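PDB 2YDT: Exo-1,5-alpha-l-arabinofuranobiosidase from Gibberella zeae, which probably cleaves 1,5-linked alpha-L-arabinan from a chain end, releasing arabinose disaccharides. Local coordinates for residues I121-S126 with S137-G142; V154-L159 with Y169-R174. All blocks are in the same frame, centred on the assembly; numbering follows the deposited sequence.

Interaction 1: residues I121-S126 with S137-G142; sequences IEVYAS and SHVALG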
loop_
_atom_site.group_PDB
_atom_site.type_symbol
_atom_site.label_atom_id
_atom_site.label_comp_id
_atom_site.label_asym_id
_atom_site.label_seq_id
_atom_site.Cartn_x
_atom_site.Cartn_y
_atom_site.Cartn_z
ATOM N N ILE A 121 11.350 -3.779 8.865
ATOM C CA ILE A 121 10.801 -2.608 8.237
ATOM C C ILE A 121 11.782 -1.441 8.463
ATOM O O ILE A 121 12.094 -1.088 9.601
ATOM C CB ILE A 121 9.352 -2.276 8.726
ATOM C CG1 ILE A 121 8.382 -3.375 8.249
ATOM C CG2 ILE A 121 8.942 -0.913 8.213
ATOM C CD1 ILE A 121 6.965 -3.303 8.890
ATOM N N GLU A 122 12.189 -0.813 7.347
ATOM C CA GLU A 122 13.181 0.265 7.273
ATOM C C GLU A 122 12.545 1.503 6.722
ATOM O O GLU A 122 11.546 1.431 6.005
ATOM C CB GLU A 122 14.304 -0.105 6.275
ATOM C CG GLU A 122 14.963 -1.477 6.476
ATOM C CD GLU A 122 15.913 -1.477 7.640
ATOM O OE1 GLU A 122 15.494 -1.023 8.720
ATOM O OE2 GLU A 122 17.069 -1.946 7.488
ATOM N N VAL A 123 13.118 2.661 7.039
ATOM C CA VAL A 123 12.841 3.900 6.299
ATOM C C VAL A 123 14.126 4.416 5.662
ATOM O O VAL A 123 15.124 4.578 6.359
ATOM C CB VAL A 123 12.182 5.014 7.168
ATOM C CG1 VAL A 123 12.010 6.339 6.422
ATOM C CG2 VAL A 123 10.848 4.520 7.692
ATOM N N TYR A 124 14.057 4.691 4.363
ATOM C CA TYR A 124 15.100 5.365 3.567
ATOM C C TYR A 124 14.515 6.692 3.081
ATOM O O TYR A 124 13.290 6.849 2.923
ATOM C CB TYR A 124 15.528 4.491 2.348
ATOM C CG TYR A 124 16.493 3.403 2.731
ATOM C CD1 TYR A 124 16.064 2.285 3.423
ATOM C CD2 TYR A 124 17.864 3.524 2.470
ATOM C CE1 TYR A 124 16.983 1.293 3.842
ATOM C CE2 TYR A 124 18.752 2.576 2.861
ATOM C CZ TYR A 124 18.346 1.461 3.544
ATOM O OH TYR A 124 19.283 0.523 3.964
ATOM N N ALA A 125 15.387 7.666 2.832
ATOM C CA ALA A 125 14.955 9.001 2.427
ATOM C C ALA A 125 15.780 9.535 1.287
ATOM O O ALA A 125 16.955 9.207 1.174
ATOM C CB ALA A 125 15.046 9.981 3.595
ATOM N N SER A 126 15.125 10.295 0.411
ATOM C CA SER A 126 15.777 11.008 -0.694
ATOM C C SER A 126 15.563 12.505 -0.512
ATOM O O SER A 126 14.424 12.970 -0.393
ATOM C CB SER A 126 15.244 10.572 -2.077
ATOM O OG SER A 126 15.820 11.422 -3.086
ATOM N N SER A 137 16.266 5.054 9.446
ATOM C CA SER A 137 16.104 4.287 10.663
ATOM C C SER A 137 15.491 2.914 10.457
ATOM O O SER A 137 14.776 2.689 9.473
ATOM C CB SER A 137 15.262 5.070 11.699
ATOM O OG SER A 137 13.945 5.339 11.219
ATOM N N HIS A 138 15.781 2.019 11.411
ATOM C CA HIS A 138 15.052 0.771 11.596
ATOM C C HIS A 138 13.766 1.022 12.376
ATOM O O HIS A 138 13.752 1.761 13.380
ATOM C CB HIS A 138 15.914 -0.204 12.396
ATOM C CG HIS A 138 17.216 -0.535 11.750
ATOM N ND1 HIS A 138 17.305 -1.074 10.482
ATOM C CD2 HIS A 138 18.492 -0.459 12.219
ATOM C CE1 HIS A 138 18.574 -1.333 10.204
ATOM N NE2 HIS A 138 19.318 -0.961 11.238
ATOM N N VAL A 139 12.660 0.480 11.886
ATOM C CA VAL A 139 11.366 0.641 12.539
ATOM C C VAL A 139 10.946 -0.569 13.345
ATOM O O VAL A 139 10.664 -0.472 14.548
ATOM C CB VAL A 139 10.277 0.982 11.529
ATOM C CG1 VAL A 139 8.908 1.319 12.280
ATOM C CG2 VAL A 139 10.732 2.174 10.603
ATOM N N ALA A 140 10.861 -1.718 12.701
ATOM C CA ALA A 140 10.286 -2.903 13.346
ATOM C C ALA A 140 10.957 -4.159 12.851
ATOM O O ALA A 140 10.993 -4.402 11.663
ATOM C CB ALA A 140 8.765 -2.986 13.067
ATOM N N LEU A 141 11.484 -4.944 13.785
ATOM C CA LEU A 141 12.076 -6.252 13.495
ATOM C C LEU A 141 11.119 -7.346 13.834
ATOM O O LEU A 141 10.483 -7.327 14.920
ATOM C CB LEU A 141 13.313 -6.452 14.371
ATOM C CG LEU A 141 14.134 -7.718 14.247
ATOM C CD1 LEU A 141 14.861 -7.849 12.925
ATOM C CD2 LEU A 141 15.154 -7.764 15.420
ATOM N N GLY A 142 11.003 -8.311 12.932
ATOM C CA GLY A 142 10.236 -9.499 13.129
ATOM C C GLY A 142 10.963 -10.756 12.658
ATOM O O GLY A 142 12.128 -10.743 12.218
#
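Glu122 and His138 lie side by side across neighbouring strands and point the same way, so that carboxylate and imidazole meet almost edge to edge. His138 ND1 donates to Glu122 OE1 at 2.5 Å, a short bond that uses the syn lone pair of the oxygen. The two planes are only 15° apart. With CG anti to its carbonyl carbon, a bend at the second torsion of Glu122 (chi2 -76°) turns the carboxylate to the histidine, and such a close partner would probably stabilise a protonated ring. Asn80 holds the other carboxylate oxygen, OE2, by a further hydrogen bond.

On the opposite face the packing is apolar. Val139 lays its CG2 against Val123 CG2 (3.7 Å), while its CB approaches Ile121 CG2. This valine leans toward the partner strand because the backbone is irregular here: Ile121 O accepts from Val139 N at 2.8 Å and, weakly, from Ala140 N at 3.4 Å. Two residues thus stand opposite one, a classic beta bulge. Within the bulge Ile121 N also bonds to Ala140 O, and beyond it the regular ladder resumes with Val123 N on Ser137 O, both at 2.9 Å.

Further out, the Ser137 hydroxyl is tied to Leu191 O and Trp194 NE1. Leu168 and Tyr170 of strand 165-172 cover the aliphatic face, Leu168 touching both valines and Tyr170 touching Ile121 and Ala140. Such a twisted antiparallel pair, with strand 134-142 at the sheet's edge, forms the outer hairpin of a four-stranded blade in the six-bladed beta-propeller of sialidase-like proteins.

Interaction 2: residues V154-L159 with Y169-R174; sequences VWEPFL and YYSDQR. With EDG (1,4-dideoxy-1,4-imino-L-arabinitol), chain B.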
loop_
_atom_site.group_PDB
_atom_site.type_symbol
_atom_site.label_atom_id
_atom_site.label_comp_id
_atom_site.label_asym_id
_atom_site.label_seq_id
_atom_site.Cartn_x
_atom_site.Cartn_y
_atom_site.Cartn_z
ATOM N N VAL A 154 6.897 -9.165 10.522
ATOM C CA VAL A 154 6.204 -7.914 10.279
ATOM C C VAL A 154 6.180 -7.652 8.784
ATOM O O VAL A 154 7.054 -8.134 8.033
ATOM C CB VAL A 154 6.884 -6.745 11.050
ATOM C CG1 VAL A 154 6.767 -6.992 12.579
ATOM C CG2 VAL A 154 8.357 -6.555 10.632
ATOM N N TRP A 155 5.204 -6.856 8.345
ATOM C CA TRP A 155 4.992 -6.648 6.911
ATOM C C TRP A 155 4.310 -5.330 6.592
ATOM O O TRP A 155 3.586 -4.764 7.404
ATOM C CB TRP A 155 4.045 -7.684 6.322
ATOM C CG TRP A 155 4.040 -9.124 6.830
ATOM C CD1 TRP A 155 3.262 -9.640 7.863
ATOM C CD2 TRP A 155 4.666 -10.248 6.216
ATOM N NE1 TRP A 155 3.426 -10.995 7.929
ATOM C CE2 TRP A 155 4.254 -11.402 6.919
ATOM C CE3 TRP A 155 5.549 -10.392 5.143
ATOM C CZ2 TRP A 155 4.653 -12.705 6.519
ATOM C CZ3 TRP A 155 5.978 -11.653 4.779
ATOM C CH2 TRP A 155 5.541 -12.798 5.468
ATOM N N GLU A 156 4.478 -4.902 5.355
ATOM C CA GLU A 156 3.499 -4.013 4.683
ATOM C C GLU A 156 3.338 -2.613 5.272
ATOM O O GLU A 156 2.205 -2.217 5.651
ATOM C CB GLU A 156 2.116 -4.717 4.572
ATOM C CG GLU A 156 2.184 -5.971 3.661
ATOM C CD GLU A 156 1.294 -7.161 4.044
ATOM O OE1 GLU A 156 0.616 -7.145 5.084
ATOM O OE2 GLU A 156 1.301 -8.130 3.237
ATOM N N PRO A 157 4.431 -1.836 5.318
ATOM C CA PRO A 157 4.315 -0.463 5.838
ATOM C C PRO A 157 3.439 0.473 5.026
ATOM O O PRO A 157 3.441 0.446 3.787
ATOM C CB PRO A 157 5.756 0.053 5.843
ATOM C CG PRO A 157 6.415 -0.747 4.709
ATOM C CD PRO A 157 5.790 -2.127 4.817
ATOM N N PHE A 158 2.765 1.376 5.723
ATOM C CA PHE A 158 2.009 2.460 5.102
ATOM C C PHE A 158 2.230 3.731 5.950
ATOM O O PHE A 158 2.085 3.706 7.170
ATOM C CB PHE A 158 0.503 2.155 4.980
ATOM C CG PHE A 158 -0.256 3.205 4.206
ATOM C CD1 PHE A 158 -0.335 3.142 2.845
ATOM C CD2 PHE A 158 -0.865 4.281 4.861
ATOM C CE1 PHE A 158 -0.969 4.108 2.129
ATOM C CE2 PHE A 158 -1.505 5.262 4.167
ATOM C CZ PHE A 158 -1.559 5.198 2.788
ATOM N N LEU A 159 2.589 4.831 5.291
ATOM C CA LEU A 159 2.946 6.093 5.981
ATOM C C LEU A 159 1.903 7.181 5.803
ATOM O O LEU A 159 1.395 7.396 4.715
ATOM C CB LEU A 159 4.292 6.624 5.446
ATOM C CG LEU A 159 5.523 5.801 5.826
ATOM C CD1 LEU A 159 6.687 6.116 4.824
ATOM C CD2 LEU A 159 5.955 6.042 7.255
ATOM N N TYR A 169 1.948 2.514 9.728
ATOM C CA TYR A 169 1.019 1.406 9.946
ATOM C C TYR A 169 1.567 0.165 9.298
ATOM O O TYR A 169 2.133 0.224 8.206
ATOM C CB TYR A 169 -0.314 1.711 9.268
ATOM C CG TYR A 169 -1.047 2.935 9.760
ATOM C CD1 TYR A 169 -1.982 2.847 10.797
ATOM C CD2 TYR A 169 -0.890 4.148 9.145
ATOM C CE1 TYR A 169 -2.677 3.969 11.241
ATOM C CE2 TYR A 169 -1.567 5.272 9.599
ATOM C CZ TYR A 169 -2.463 5.162 10.620
ATOM O OH TYR A 169 -3.151 6.299 11.028
ATOM N N TYR A 170 1.435 -0.989 9.967
ATOM C CA TYR A 170 1.869 -2.226 9.376
ATOM C C TYR A 170 1.143 -3.457 9.938
ATOM O O TYR A 170 0.246 -3.313 10.793
ATOM C CB TYR A 170 3.397 -2.342 9.511
ATOM C CG TYR A 170 3.967 -2.319 10.926
ATOM C CD1 TYR A 170 4.334 -3.498 11.575
ATOM C CD2 TYR A 170 4.210 -1.113 11.584
ATOM C CE1 TYR A 170 4.941 -3.491 12.806
ATOM C CE2 TYR A 170 4.802 -1.100 12.855
ATOM C CZ TYR A 170 5.156 -2.298 13.457
ATOM O OH TYR A 170 5.765 -2.311 14.719
ATOM N N SER A 171 1.490 -4.624 9.403
ATOM C CA SER A 171 0.977 -5.944 9.781
ATOM C C SER A 171 1.977 -6.638 10.691
ATOM O O SER A 171 3.179 -6.620 10.416
ATOM C CB SER A 171 0.745 -6.806 8.530
ATOM O OG SER A 171 -0.055 -6.128 7.559
ATOM N N ASP A 172 1.495 -7.297 11.756
ATOM C CA ASP A 172 2.379 -7.737 12.855
ATOM C C ASP A 172 1.955 -9.103 13.327
ATOM O O ASP A 172 0.831 -9.265 13.879
ATOM C CB ASP A 172 2.280 -6.713 13.962
ATOM C CG ASP A 172 3.283 -6.905 15.097
ATOM O OD1 ASP A 172 4.065 -7.873 15.055
ATOM O OD2 ASP A 172 3.283 -6.024 15.994
ATOM N N GLN A 173 2.867 -10.072 13.205
ATOM C CA GLN A 173 2.626 -11.431 13.711
ATOM C C GLN A 173 3.351 -11.711 15.021
ATOM O O GLN A 173 3.352 -12.848 15.470
ATOM C CB GLN A 173 3.060 -12.518 12.676
ATOM C CG GLN A 173 2.231 -12.491 11.393
ATOM C CD GLN A 173 2.391 -13.687 10.455
ATOM O OE1 GLN A 173 2.367 -13.488 9.236
ATOM N NE2 GLN A 173 2.517 -14.932 11.005
ATOM N N ARG A 174 3.913 -10.705 15.669
ATOM C CA ARG A 174 4.765 -10.945 16.856
ATOM C C ARG A 174 3.969 -11.328 18.114
ATOM O O ARG A 174 4.567 -11.883 19.040
ATOM C CB ARG A 174 5.667 -9.742 17.113
ATOM C CG ARG A 174 6.748 -9.581 16.026
ATOM C CD ARG A 174 7.510 -8.266 16.136
ATOM N NE ARG A 174 6.609 -7.127 16.030
ATOM C CZ ARG A 174 6.973 -5.842 16.041
ATOM N NH1 ARG A 174 8.257 -5.471 16.046
ATOM N NH2 ARG A 174 6.028 -4.917 16.011
HETATM O "O2'" EDG B . -1.075 -9.067 5.723
HETATM C "C2'" EDG B . -0.823 -10.405 5.207
HETATM C "C1'" EDG B . -1.180 -10.459 3.735
HETATM N "N4'" EDG B . 0.097 -10.654 3.036
HETATM C "C3'" EDG B . 0.647 -10.830 5.319
HETATM O "O3'" EDG B . 0.900 -11.824 6.337
HETATM C "C4'" EDG B . 0.969 -11.409 3.928
HETATM C "C5'" EDG B . 2.417 -11.360 3.522
HETATM O "O5'" EDG B . 2.556 -12.168 2.363
#
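Two hydroxyls donate to Glu156 OE1 at the ligand-binding end of the hairpin: Ser171 OG at 2.8 Å, nearly along the C-O axis, and O2' of the bound iminosugar at 2.6 Å. The other oxygen, Glu156 OE2, lies 2.8 Å from the ring nitrogen N4'. Ser171 OG is itself held by Met212 N, which fixes the hydroxyl that positions the carboxylate.

Next to it, the Trp155 indole is a platform for the inhibitor, whose C5' sits over the centre of one ring face. The edge of the indole is held too, as NE1 donates at 3.0 Å to Gln173 OE1, almost in the ring plane. Arg209 bonds to that same amide oxygen, and Asn148 O accepts from the amide nitrogen.

The hairpin is the inner one of a propeller blade, and a bulge interrupts its ladder. Trp155 and Ser171 exchange a pair of backbone bonds, as do Phe158 and Tyr169, but one residue more is spent between them on strand 154-159. There Glu156 takes a left-handed backbone conformation (phi 65°, psi 59°).

Away from the sugar, Val154 CG1 rests over one face of the Arg174 guanidinium, 3.5 Å from NE. Asp172 holds that guanidinium side-on by a salt bridge, with NE on OD1 and NH2 on OD2. Its OD1 also accepts from Arg174 N, closing an Asx turn where the strand ends.

How the interactions relate
Read from the N terminus, strand 119-126 leads through a turn into strand 134-142, and interaction 1 closes that loop. The chain then passes by residues 143-153 to the next blade, where strands 154-162 and 165-172 form the hairpin of interaction 2. The two contacts therefore stand in series, neither nested nor crossed, with centres about 11 Å apart. The first joins the outer strands of one blade, the second the inner strands of the following one, and they meet at the seam between the blades. There Arg174 NH1 probably hydrogen-bonds to Leu141 O (3.1 Å), and Val154 CG2 packs against Ala140 O. Only interaction 2 reaches the sugar pocket.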